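Local coordinates for BCL-2 protein (Schistosoma japonicum, PDB 7JMT) that probably binds BH domains of partner proteins as a Bcl-2 family regulator of apoptosis, and takes the inhibitor ABT-737 in a surface pocket, at residues 56-61 / 164-169. Sequence-based numbering, arbitrary orientation.
Sequences LQLVGD and IEFSGR. With N3C (4-{4-[(4'-chlorobiphenyl-2-yl)methyl]piperazin-1-yl}-N-{[4-({(1R)-3-(dimethylamino)-1-[(phenylthio)methyl]propyl}amino)-3-nitrophenyl]sulfonyl}benzamide), chain G.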
ATOM      1  N   LEU A  56      -8.023  -2.651  -5.848  1.00 49.36           N
ATOM      2  CA  LEU A  56      -8.973  -3.182  -4.842  1.00 44.47           C
ATOM      3  C   LEU A  56      -9.532  -4.531  -5.298  1.00 45.57           C
ATOM      4  O   LEU A  56      -9.637  -5.417  -4.453  1.00 53.34           O
ATOM      5  CB  LEU A  56     -10.063  -2.141  -4.566  1.00 36.81           C
ATOM      6  CG  LEU A  56      -9.638  -0.907  -3.768  1.00 39.22           C
ATOM      7  CD1 LEU A  56     -10.628   0.228  -3.953  1.00 34.48           C
ATOM      8  CD2 LEU A  56      -9.479  -1.218  -2.289  1.00 45.07           C
ATOM      9  N   GLN A  57      -9.869  -4.693  -6.569  1.00 39.62           N
ATOM     10  CA  GLN A  57     -10.367  -5.974  -7.124  1.00 39.97           C
ATOM     11  C   GLN A  57      -9.275  -7.031  -7.041  1.00 46.88           C
ATOM     12  O   GLN A  57      -9.573  -8.149  -6.625  1.00 60.87           O
ATOM     13  CB  GLN A  57     -10.772  -5.790  -8.583  1.00 45.59           C
ATOM     14  CG  GLN A  57     -11.392  -7.008  -9.243  1.00 51.61           C
ATOM     15  CD  GLN A  57     -11.039  -7.051 -10.707  1.00 63.01           C
ATOM     16  OE1 GLN A  57     -11.797  -6.601 -11.559  1.00 66.69           O
ATOM     17  NE2 GLN A  57      -9.866  -7.576 -11.010  1.00 64.30           N
ATOM     18  N   LEU A  58      -8.058  -6.684  -7.424  1.00 44.36           N
ATOM     19  CA  LEU A  58      -6.927  -7.636  -7.444  1.00 50.28           C
ATOM     20  C   LEU A  58      -6.499  -8.006  -6.023  1.00 48.74           C
ATOM     21  O   LEU A  58      -6.216  -9.179  -5.803  1.00 55.74           O
ATOM     22  CB  LEU A  58      -5.793  -7.026  -8.270  1.00 35.49           C
ATOM     23  CG  LEU A  58      -6.078  -6.788  -9.750  1.00 45.18           C
ATOM     24  CD1 LEU A  58      -5.031  -5.874 -10.364  1.00 41.37           C
ATOM     25  CD2 LEU A  58      -6.157  -8.096 -10.506  1.00 54.47           C
ATOM     26  N   VAL A  59      -6.438  -7.055  -5.096  1.00 46.89           N
ATOM     27  CA  VAL A  59      -5.963  -7.300  -3.704  1.00 52.47           C
ATOM     28  C   VAL A  59      -6.969  -8.208  -3.006  1.00 58.34           C
ATOM     29  O   VAL A  59      -6.543  -9.025  -2.200  1.00 66.28           O
ATOM     30  CB  VAL A  59      -5.669  -6.001  -2.927  1.00 44.18           C
ATOM     31  CG1 VAL A  59      -5.541  -6.239  -1.431  1.00 49.26           C
ATOM     32  CG2 VAL A  59      -4.424  -5.302  -3.449  1.00 48.71           C
ATOM     33  N   GLY A  60      -8.254  -8.044  -3.267  1.00 51.38           N
ATOM     34  CA  GLY A  60      -9.296  -8.904  -2.691  1.00 49.25           C
ATOM     35  C   GLY A  60      -9.201 -10.333  -3.166  1.00 58.68           C
ATOM     36  O   GLY A  60      -9.372 -11.231  -2.343  1.00 62.43           O
ATOM     37  N   ASP A  61      -8.958 -10.545  -4.450  1.00 54.93           N
ATOM     38  CA  ASP A  61      -8.783 -11.898  -5.021  1.00 56.84           C
ATOM     39  C   ASP A  61      -7.526 -12.496  -4.404  1.00 59.79           C
ATOM     40  O   ASP A  61      -7.515 -13.703  -4.160  1.00 65.12           O
ATOM     41  CB  ASP A  61      -8.778 -11.854  -6.547  1.00 44.77           C
ATOM     42  CG  ASP A  61     -10.128 -11.570  -7.178  1.00 50.77           C
ATOM     43  OD1 ASP A  61     -11.104 -11.405  -6.429  1.00 74.25           O
ATOM     44  OD2 ASP A  61     -10.190 -11.517  -8.414  1.00 55.72           O
ATOM     45  N   ILE A 164      -4.979  -1.474 -14.882  1.00 32.81           N
ATOM     46  CA  ILE A 164      -6.372  -1.390 -15.408  1.00 41.52           C
ATOM     47  C   ILE A 164      -6.627  -2.485 -16.447  1.00 45.37           C
ATOM     48  O   ILE A 164      -7.757  -2.930 -16.539  1.00 53.36           O
ATOM     49  CB  ILE A 164      -6.735   0.023 -15.906  1.00 29.44           C
ATOM     50  CG1 ILE A 164      -6.593   1.086 -14.813  1.00 40.64           C
ATOM     51  CG2 ILE A 164      -8.135   0.037 -16.503  1.00 33.20           C
ATOM     52  CD1 ILE A 164      -6.372   2.484 -15.334  1.00 35.95           C
ATOM     53  N   GLU A 165      -5.660  -2.827 -17.281  1.00 51.24           N
ATOM     54  CA  GLU A 165      -5.830  -3.859 -18.334  1.00 52.84           C
ATOM     55  C   GLU A 165      -5.540  -5.218 -17.715  1.00 53.99           C
ATOM     56  O   GLU A 165      -6.152  -6.192 -18.140  1.00 44.55           O
ATOM     57  CB  GLU A 165      -4.925  -3.590 -19.530  1.00 58.65           C
ATOM     58  CG  GLU A 165      -5.182  -4.511 -20.706  1.00 69.78           C
ATOM     59  CD  GLU A 165      -4.431  -4.157 -21.974  1.00 96.49           C
ATOM     60  OE1 GLU A 165      -3.558  -3.271 -21.919  1.00 97.55           O
ATOM     61  OE2 GLU A 165      -4.726  -4.768 -23.016  1.00116.06           O
ATOM     62  N   PHE A 166      -4.644  -5.269 -16.741  1.00 49.91           N
ATOM     63  CA  PHE A 166      -4.299  -6.531 -16.064  1.00 48.22           C
ATOM     64  C   PHE A 166      -5.543  -7.052 -15.349  1.00 52.96           C
ATOM     65  O   PHE A 166      -5.841  -8.238 -15.481  1.00 54.25           O
ATOM     66  CB  PHE A 166      -3.094  -6.276 -15.164  1.00 45.65           C
ATOM     67  CG  PHE A 166      -2.562  -7.450 -14.398  1.00 54.45           C
ATOM     68  CD1 PHE A 166      -1.916  -8.480 -15.052  1.00 44.03           C
ATOM     69  CD2 PHE A 166      -2.659  -7.489 -13.020  1.00 52.29           C
ATOM     70  CE1 PHE A 166      -1.407  -9.549 -14.343  1.00 51.37           C
ATOM     71  CE2 PHE A 166      -2.145  -8.556 -12.313  1.00 55.51           C
ATOM     72  CZ  PHE A 166      -1.524  -9.580 -12.979  1.00 57.09           C
ATOM     73  N   SER A 167      -6.292  -6.177 -14.706  1.00 51.91           N
ATOM     74  CA  SER A 167      -7.534  -6.514 -13.971  1.00 53.53           C
ATOM     75  C   SER A 167      -8.610  -7.063 -14.903  1.00 50.10           C
ATOM     76  O   SER A 167      -9.310  -7.945 -14.479  1.00 61.03           O
ATOM     77  CB  SER A 167      -8.047  -5.316 -13.280  1.00 52.38           C
ATOM     78  OG  SER A 167      -8.806  -4.560 -14.199  1.00 61.00           O
ATOM     79  N   GLY A 168      -8.731  -6.543 -16.113  1.00 44.54           N
ATOM     80  CA  GLY A 168      -9.795  -6.941 -17.042  1.00 45.78           C
ATOM     81  C   GLY A 168     -10.966  -5.992 -17.049  1.00 65.24           C
ATOM     82  O   GLY A 168     -12.007  -6.355 -17.610  1.00 78.13           O
ATOM     83  N   ARG A 169     -10.798  -4.836 -16.414  1.00 66.39           N
ATOM     84  CA  ARG A 169     -11.725  -3.687 -16.435  1.00 69.21           C
ATOM     85  C   ARG A 169     -11.131  -2.601 -17.331  1.00 57.62           C
ATOM     86  O   ARG A 169     -11.814  -2.226 -18.293  1.00 76.35           O
ATOM     87  CB  ARG A 169     -11.982  -3.213 -15.003  1.00 68.35           C
ATOM     88  CG  ARG A 169     -11.092  -2.087 -14.503  1.00 68.47           C
ATOM     89  CD  ARG A 169     -11.239  -1.944 -13.001  1.00 62.50           C
ATOM     90  NE  ARG A 169     -12.609  -1.629 -12.619  1.00 63.26           N
ATOM     91  CZ  ARG A 169     -13.266  -2.064 -11.540  1.00 70.14           C
ATOM     92  NH1 ARG A 169     -12.718  -2.884 -10.655  1.00 87.32           N
ATOM     93  NH2 ARG A 169     -14.510  -1.662 -11.349  1.00 78.21           N
TER
HETATM   94  O34 N3C G1001      -5.231 -11.420  -9.480  1.00 55.60           O
HETATM   95  N33 N3C G1001      -4.215 -11.425 -10.195  1.00 58.47           N
HETATM   96  O33 N3C G1001      -3.821 -10.385 -10.661  1.00 56.04           O
HETATM   97  C33 N3C G1001      -3.461 -12.561 -10.534  1.00 64.70           C
HETATM   98  C32 N3C G1001      -4.044 -13.804 -10.636  1.00 59.22           C
HETATM   99  N35 N3C G1001      -5.343 -13.921 -10.307  1.00 68.81           N
HETATM  100  C36 N3C G1001      -6.006 -15.177 -10.050  1.00 66.69           C
HETATM  101  C41 N3C G1001      -5.623 -15.803  -8.694  1.00 67.53           C
HETATM  102  S42 N3C G1001      -5.611 -14.701  -7.292  1.00 66.91           S
HETATM  103  C43 N3C G1001      -4.195 -13.772  -7.249  1.00 50.83           C
HETATM  104  C48 N3C G1001      -3.009 -14.347  -7.584  1.00 56.26           C
HETATM  105  C47 N3C G1001      -1.836 -13.621  -7.552  1.00 66.92           C
HETATM  106  C46 N3C G1001      -1.838 -12.284  -7.199  1.00 67.87           C
HETATM  107  C45 N3C G1001      -3.047 -11.691  -6.879  1.00 59.05           C
HETATM  108  C44 N3C G1001      -4.215 -12.441  -6.899  1.00 61.31           C
HETATM  109  C37 N3C G1001      -7.496 -14.849 -10.190  1.00 60.48           C
HETATM  110  C38 N3C G1001      -8.238 -16.103 -10.666  1.00 79.91           C
HETATM  111  N39 N3C G1001      -9.503 -15.762 -11.348  1.00 85.31           N
HETATM  112  C40 N3C G1001      -9.207 -15.493 -12.779  1.00 60.80           C
HETATM  113  C39 N3C G1001     -10.473 -16.881 -11.180  1.00 84.98           C
HETATM  114  C31 N3C G1001      -3.267 -14.899 -11.008  1.00 61.39           C
HETATM  115  C30 N3C G1001      -1.922 -14.734 -11.298  1.00 58.89           C
HETATM  116  C34 N3C G1001      -2.111 -12.393 -10.821  1.00 62.64           C
HETATM  117  C29 N3C G1001      -1.340 -13.474 -11.201  1.00 60.47           C
HETATM  118  S28 N3C G1001       0.199 -13.265 -11.554  1.00 75.31           S
HETATM  119  O28 N3C G1001       0.588 -14.329 -12.454  1.00 82.40           O
HETATM  120  O29 N3C G1001       0.474 -12.006 -12.228  1.00 65.35           O
HETATM  121  N27 N3C G1001       0.868 -13.347 -10.205  1.00 77.83           N
HETATM  122  C26 N3C G1001       0.888 -14.500  -9.529  1.00 78.09           C
HETATM  123  O26 N3C G1001       0.432 -15.567  -9.924  1.00 72.79           O
HETATM  124  C23 N3C G1001       1.445 -14.437  -8.158  1.00 71.25           C
HETATM  125  C22 N3C G1001       1.172 -15.490  -7.326  1.00 61.99           C
HETATM  126  C21 N3C G1001       1.601 -15.474  -6.007  1.00 65.39           C
HETATM  127  C24 N3C G1001       2.070 -13.298  -7.663  1.00 74.70           C
HETATM  128  C25 N3C G1001       2.499 -13.292  -6.329  1.00 70.01           C
HETATM  129  C20 N3C G1001       2.289 -14.389  -5.490  1.00 65.82           C
HETATM  130  N17 N3C G1001       2.684 -14.393  -4.148  1.00 59.67           N
HETATM  131  C16 N3C G1001       2.490 -15.635  -3.388  1.00 56.96           C
HETATM  132  C15 N3C G1001       3.202 -15.607  -2.040  1.00 46.52           C
HETATM  133  C18 N3C G1001       3.191 -13.164  -3.544  1.00 61.55           C
HETATM  134  C19 N3C G1001       3.986 -13.409  -2.291  1.00 59.90           C
HETATM  135  N14 N3C G1001       3.202 -14.284  -1.413  1.00 57.53           N
HETATM  136  C13 N3C G1001       3.761 -14.513  -0.079  1.00 53.05           C
HETATM  137  C12 N3C G1001       4.778 -13.512   0.401  1.00 62.30           C
HETATM  138  C11 N3C G1001       6.119 -13.784   0.175  1.00 64.75           C
HETATM  139  C10 N3C G1001       7.121 -12.920   0.589  1.00 58.79           C
HETATM  140  C9  N3C G1001       6.779 -11.760   1.252  1.00 67.95           C
HETATM  141  C8  N3C G1001       5.443 -11.476   1.478  1.00 64.26           C
HETATM  142  C7  N3C G1001       4.434 -12.355   1.061  1.00 58.96           C
HETATM  143  C4  N3C G1001       3.127 -11.977   1.348  1.00 55.90           C
HETATM  144  C3  N3C G1001       2.423 -12.461   2.444  1.00 56.15           C
HETATM  145  C2  N3C G1001       1.149 -11.985   2.703  1.00 55.76           C
HETATM  146  C5  N3C G1001       2.564 -11.008   0.547  1.00 61.47           C
HETATM  147  C6  N3C G1001       1.291 -10.550   0.799  1.00 56.73           C
HETATM  148  C1  N3C G1001       0.596 -11.043   1.865  1.00 49.98           C
HETATM  149 CL1  N3C G1001      -1.030 -10.399   2.121  1.00 79.87          CL
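Part of the wall of the pocket that holds ABT-737 in this all-helical Bcl-2 fold lies where helix 48-65 meets the short helix 163-167, the last one modelled, with Leu58 and Phe166 as the joining pair. Leu58 CD1 lies at the ring edge of Phe166, near the ring plane, 3.9 Å from Phe166 CD2. Phe166 swings its CG anti to the backbone N (chi1 -179°), which carries the ring past the leucine to the ligand. The two branches of Leu58 divide their work: CD1 touches the protein ring, while CD2 packs against the nitro group of the inhibitor, 3.3 Å from N3C O33. The sulfonyl oxygen O29 sits in the plane of the Phe166 ring at its edge, 3.2 Å from CZ. The Phe166 ring thus borders both the nitro and the sulfonyl group, and Trp109 packs against it from elsewhere in the chain.

Beyond the pocket, toward the end of the modelled chain, the contact turns polar without forming a hydrogen bond between the segments. Gln57 NE2 comes within 3.5 Å of Ser167 O, and the side chains of Gln57 and Arg169 pass in opposite directions, with Gln57 OE1 3.9 Å from Arg169 NH1. Gly168 has positive phi as the chain leaves the helix, and Ser167 shapes this exit through an ST turn: its OG accepts from Arg169 N at 3.0 Å, with an N-H...O angle of 158°.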